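Local atomic coordinates of probable quinone reductase Qor (NADPH:quinone reductase) (Zeta-crystallin homolog protein) (Mycobacterium tuberculosis, PDB entry 4RVU), a protein that binds NADPH and probably passes its electrons to quinones, as a member of the zeta-crystallin-like quinone reductases. Residues Gly69-Val74 and Thr83-Gly88; Arg145-Leu150 and Gly216-Tyr221. All blocks are in the same frame, centred on the assembly; numbering follows the deposited sequence.

Contact 1 (Gly69-Val74 and Thr83-Gly88)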
loop_
_atom_site.group_PDB
_atom_site.type_symbol
_atom_site.label_atom_id
_atom_site.label_comp_id
_atom_site.label_asym_id
_atom_site.label_seq_id
_atom_site.Cartn_x
_atom_site.Cartn_y
_atom_site.Cartn_z
ATOM N N GLY A 69 -32.562 8.117 12.472
ATOM C CA GLY A 69 -33.894 8.188 13.054
ATOM C C GLY A 69 -33.832 8.510 14.529
ATOM O O GLY A 69 -32.807 8.980 15.016
ATOM N N THR A 70 -34.921 8.255 15.253
ATOM C CA THR A 70 -34.961 8.614 16.663
ATOM C C THR A 70 -34.745 7.398 17.546
ATOM O O THR A 70 -35.166 6.290 17.208
ATOM C CB THR A 70 -36.292 9.318 17.041
ATOM O OG1 THR A 70 -37.391 8.551 16.537
ATOM C CG2 THR A 70 -36.334 10.713 16.444
ATOM N N VAL A 71 -34.068 7.608 18.671
ATOM C CA VAL A 71 -33.834 6.520 19.612
ATOM C C VAL A 71 -35.144 6.177 20.312
ATOM O O VAL A 71 -35.674 6.981 21.090
ATOM C CB VAL A 71 -32.752 6.873 20.637
ATOM C CG1 VAL A 71 -32.571 5.729 21.632
ATOM C CG2 VAL A 71 -31.430 7.161 19.927
ATOM N N GLU A 72 -35.671 4.995 20.005
ATOM C CA GLU A 72 -36.936 4.523 20.561
ATOM C C GLU A 72 -36.690 3.840 21.909
ATOM O O GLU A 72 -37.534 3.881 22.811
ATOM C CB GLU A 72 -37.580 3.535 19.581
ATOM C CG GLU A 72 -38.936 2.993 20.009
ATOM C CD GLU A 72 -40.093 3.831 19.498
ATOM O OE1 GLU A 72 -39.837 4.902 18.907
ATOM O OE2 GLU A 72 -41.258 3.417 19.693
ATOM N N ALA A 73 -35.526 3.208 22.034
ATOM C CA ALA A 73 -35.149 2.507 23.258
ATOM C C ALA A 73 -33.643 2.288 23.306
ATOM O O ALA A 73 -32.977 2.228 22.270
ATOM C CB ALA A 73 -35.875 1.167 23.359
ATOM N N VAL A 74 -33.117 2.158 24.519
ATOM C CA VAL A 74 -31.714 1.847 24.739
ATOM C C VAL A 74 -31.648 0.422 25.270
ATOM O O VAL A 74 -32.509 0.020 26.060
ATOM C CB VAL A 74 -31.099 2.841 25.749
ATOM C CG1 VAL A 74 -29.665 2.473 26.071
ATOM C CG2 VAL A 74 -31.182 4.263 25.220
ATOM N N THR A 83 -23.136 5.385 27.239
ATOM C CA THR A 83 -23.367 6.320 26.141
ATOM C C THR A 83 -24.131 7.550 26.602
ATOM O O THR A 83 -24.949 7.476 27.520
ATOM C CB THR A 83 -24.112 5.654 24.960
ATOM O OG1 THR A 83 -24.390 6.635 23.949
ATOM C CG2 THR A 83 -25.427 5.041 25.426
ATOM N N ALA A 84 -23.856 8.679 25.958
ATOM C CA ALA A 84 -24.579 9.915 26.231
ATOM C C ALA A 84 -25.846 10.019 25.388
ATOM O O ALA A 84 -26.638 10.941 25.574
ATOM C CB ALA A 84 -23.684 11.118 25.998
ATOM N N ILE A 85 -26.031 9.081 24.461
ATOM C CA ILE A 85 -27.253 9.016 23.656
ATOM C C ILE A 85 -28.446 8.621 24.522
ATOM O O ILE A 85 -28.347 7.685 25.313
ATOM C CB ILE A 85 -27.156 7.955 22.526
ATOM C CG1 ILE A 85 -25.892 8.113 21.672
ATOM C CG2 ILE A 85 -28.405 7.975 21.668
ATOM C CD1 ILE A 85 -25.529 9.494 21.327
ATOM N N SER A 86 -29.580 9.298 24.341
ATOM C CA SER A 86 -30.775 9.036 25.145
ATOM C C SER A 86 -31.998 8.809 24.267
ATOM O O SER A 86 -32.022 9.242 23.111
ATOM C CB SER A 86 -31.030 10.208 26.096
ATOM O OG SER A 86 -29.970 10.347 27.026
ATOM N N VAL A 87 -33.007 8.122 24.810
ATOM C CA VAL A 87 -34.280 7.962 24.105
ATOM C C VAL A 87 -34.780 9.324 23.637
ATOM O O VAL A 87 -34.718 10.304 24.384
ATOM C CB VAL A 87 -35.354 7.286 24.992
ATOM C CG1 VAL A 87 -36.727 7.438 24.379
ATOM C CG2 VAL A 87 -35.028 5.810 25.191
ATOM N N GLY A 88 -35.244 9.392 22.392
ATOM C CA GLY A 88 -35.715 10.644 21.825
ATOM C C GLY A 88 -34.700 11.349 20.936
ATOM O O GLY A 88 -35.083 12.178 20.094
#
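Val71 sets CG1 anti to the backbone N (chi1 178°) and CG2 beside that N, which turns CG1 to Val87 and CG2 to Ile85. The residues belong to the GroES-like domain of the alcohol dehydrogenase family, where strand 67-74 pairs with strand 90-93 and the loop joining them folds back over its own strand. Val71 CG2 meets Ile85 CG2 at 3.6 Å, the two side chains crossing at about a right angle, while CG1 lies against Val87 CA. Valine and isoleucine suit this place because branching at CB puts carbon on two sides close to the backbone: two methyls in valine, a methyl and a methylene in isoleucine. Val87 has CG2 beside its own N, and that methyl lies 3.8 Å from Ala73 CA and touches Val74 CG2 at 4.1 Å. The strand has a classic beta bulge here, Glu72 and Ala73 both facing Leu35 of strand 33-38. Thr83 OG1 accepts from Ile85 N at 3.0 Å, an ST turn that bends the chain leading into Ile85. Gly88, with phi at 99°, adopts a backbone shape that a side chain would hinder, and its N donates to a lone pair of Val71 O in the carbonyl plane, 2.8 Å away.

Contact 2 (Arg145-Leu150 and Gly216-Tyr221)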
loop_
_atom_site.group_PDB
_atom_site.type_symbol
_atom_site.label_atom_id
_atom_site.label_comp_id
_atom_site.label_asym_id
_atom_site.label_seq_id
_atom_site.Cartn_x
_atom_site.Cartn_y
_atom_site.Cartn_z
ATOM N N ARG A 145 -2.386 20.279 0.650
ATOM C CA ARG A 145 -2.648 21.337 -0.310
ATOM C C ARG A 145 -1.594 21.240 -1.406
ATOM O O ARG A 145 -0.410 21.062 -1.109
ATOM C CB ARG A 145 -2.615 22.703 0.387
ATOM C CG ARG A 145 -2.763 23.890 -0.554
ATOM C CD ARG A 145 -2.940 25.197 0.212
ATOM N NE ARG A 145 -4.159 25.205 1.021
ATOM C CZ ARG A 145 -5.372 25.492 0.552
ATOM N NH1 ARG A 145 -5.538 25.796 -0.732
ATOM N NH2 ARG A 145 -6.421 25.476 1.366
ATOM N N GLY A 146 -2.025 21.285 -2.664
ATOM C CA GLY A 146 -1.109 21.188 -3.789
ATOM C C GLY A 146 -1.113 19.840 -4.481
ATOM O O GLY A 146 -0.615 19.709 -5.611
ATOM N N ASP A 147 -1.658 18.826 -3.811
ATOM C CA ASP A 147 -1.762 17.506 -4.422
ATOM C C ASP A 147 -2.776 17.525 -5.561
ATOM O O ASP A 147 -3.612 18.432 -5.657
ATOM C CB ASP A 147 -2.221 16.451 -3.403
ATOM C CG ASP A 147 -1.143 16.054 -2.406
ATOM O OD1 ASP A 147 0.040 16.415 -2.578
ATOM O OD2 ASP A 147 -1.502 15.354 -1.430
ATOM N N THR A 148 -2.704 16.506 -6.412
ATOM C CA THR A 148 -3.754 16.240 -7.387
ATOM C C THR A 148 -4.153 14.787 -7.201
ATOM O O THR A 148 -3.287 13.926 -7.068
ATOM C CB THR A 148 -3.273 16.432 -8.836
ATOM O OG1 THR A 148 -2.865 17.790 -9.027
ATOM C CG2 THR A 148 -4.395 16.110 -9.812
ATOM N N VAL A 149 -5.450 14.512 -7.134
ATOM C CA VAL A 149 -5.909 13.136 -6.981
ATOM C C VAL A 149 -6.913 12.788 -8.066
ATOM O O VAL A 149 -7.564 13.670 -8.621
ATOM C CB VAL A 149 -6.532 12.872 -5.579
ATOM C CG1 VAL A 149 -5.513 13.137 -4.484
ATOM C CG2 VAL A 149 -7.785 13.735 -5.372
ATOM N N LEU A 150 -7.026 11.500 -8.365
ATOM C CA LEU A 150 -8.052 11.002 -9.282
ATOM C C LEU A 150 -9.148 10.299 -8.483
ATOM O O LEU A 150 -8.862 9.444 -7.629
ATOM C CB LEU A 150 -7.428 10.030 -10.295
ATOM C CG LEU A 150 -8.346 9.200 -11.193
ATOM C CD1 LEU A 150 -9.186 10.111 -12.081
ATOM C CD2 LEU A 150 -7.541 8.235 -12.030
ATOM N N GLY A 216 1.664 12.623 -12.978
ATOM C CA GLY A 216 0.677 11.693 -12.470
ATOM C C GLY A 216 0.104 12.243 -11.176
ATOM O O GLY A 216 0.571 13.272 -10.671
ATOM N N VAL A 217 -0.898 11.555 -10.634
ATOM C CA VAL A 217 -1.566 11.997 -9.409
ATOM C C VAL A 217 -0.931 11.418 -8.128
ATOM O O VAL A 217 -0.377 10.322 -8.145
ATOM C CB VAL A 217 -3.083 11.681 -9.459
ATOM C CG1 VAL A 217 -3.793 12.555 -10.514
ATOM C CG2 VAL A 217 -3.321 10.196 -9.726
ATOM N N GLN A 218 -1.006 12.158 -7.024
ATOM C CA GLN A 218 -0.436 11.684 -5.759
ATOM C C GLN A 218 -1.205 10.489 -5.191
ATOM O O GLN A 218 -0.653 9.682 -4.424
ATOM C CB GLN A 218 -0.364 12.812 -4.723
ATOM C CG GLN A 218 0.881 13.684 -4.842
ATOM C CD GLN A 218 0.881 14.538 -6.091
ATOM O OE1 GLN A 218 -0.105 15.221 -6.391
ATOM N NE2 GLN A 218 1.985 14.498 -6.839
ATOM N N ALA A 219 -2.480 10.383 -5.553
ATOM C CA ALA A 219 -3.315 9.265 -5.113
ATOM C C ALA A 219 -4.474 9.048 -6.077
ATOM O O ALA A 219 -4.973 9.997 -6.681
ATOM C CB ALA A 219 -3.839 9.514 -3.711
ATOM N N VAL A 220 -4.901 7.800 -6.216
ATOM C CA VAL A 220 -6.142 7.507 -6.926
ATOM C C VAL A 220 -7.124 6.916 -5.934
ATOM O O VAL A 220 -6.782 5.991 -5.199
ATOM C CB VAL A 220 -5.933 6.468 -8.035
ATOM C CG1 VAL A 220 -7.286 6.078 -8.651
ATOM C CG2 VAL A 220 -4.989 7.006 -9.098
ATOM N N TYR A 221 -8.337 7.451 -5.900
ATOM C CA TYR A 221 -9.400 6.836 -5.128
ATOM C C TYR A 221 -10.317 6.109 -6.094
ATOM O O TYR A 221 -11.100 6.736 -6.809
ATOM C CB TYR A 221 -10.141 7.899 -4.314
ATOM C CG TYR A 221 -9.242 8.553 -3.284
ATOM C CD1 TYR A 221 -8.889 7.879 -2.118
ATOM C CD2 TYR A 221 -8.737 9.830 -3.484
ATOM C CE1 TYR A 221 -8.053 8.468 -1.168
ATOM C CE2 TYR A 221 -7.911 10.435 -2.534
ATOM C CZ TYR A 221 -7.579 9.750 -1.384
ATOM O OH TYR A 221 -6.762 10.361 -0.455
HETATM O O HOH W 1 -0.273 18.123 -8.044
#
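Gln218 crosses Asp147 obliquely and reaches the backbone of Thr148. CB sits 3.9 Å from Thr148 O; CG, beside its own backbone N, lies 3.6 Å from Asp147 OD1; a turn at chi2 (69°) then swings CD round, near Asp147 OD1 and Thr148 N, until OE1 accepts from Thr148 N at 2.9 Å, nearly along the C=O axis. The backbone N of Gln218 donates to Thr148 O, also at 2.9 Å, so one glutamine grips both polar groups of Thr148's backbone. A side-chain amide suits this corner because its oxygen can stand in for a strand carbonyl. A water lies within hydrogen-bonding distance of Gly146 O and Thr148 OG1, with Gln218 OE1 a weaker neighbour. Asp147 OD2 hydrogen-bonds Tyr141 OH and OD1 forms a salt bridge with Lys144 NZ. From here strands 148-151 and 217-222 run on as parallel neighbours in the middle of the Rossmann-type nucleotide-binding sheet: Leu150 N donates to Ala219 O at 3.1 Å and Tyr221 N to Leu150 O at 2.7 Å. Leu150 and Val220 lie side by side on one face, CD2 to CG1 4.0 Å, and Phe204 of helix 201-212 packs on the leucine. On the other face Val149 CG1 meets the CB of Ala219, a small side chain that also touches Tyr141. Tyr221 CE2 comes within 4.1 Å of Val149 CG1; the tyrosine hydroxyl bonds Leu136 O.

The two contacts lie on opposite sides of the chain's centre, their nearest atoms about 28 Å apart, and share no strand or sheet. Contact 1 is a surface contact in the GroES-like domain and joins a strand to the loop that follows it, so it is local in sequence; aliphatic methyls do most of the work, with a single backbone bond across it. Contact 2 is buried and brings together chain 66 residues apart, as expected of a parallel sheet with helices in its crossovers. Three backbone hydrogen bonds cross it, and a side-chain amide adds a fourth. Contact 2 also comes nearer to the cofactor, the Tyr221 side chain being about 9 Å from the bound NADPH.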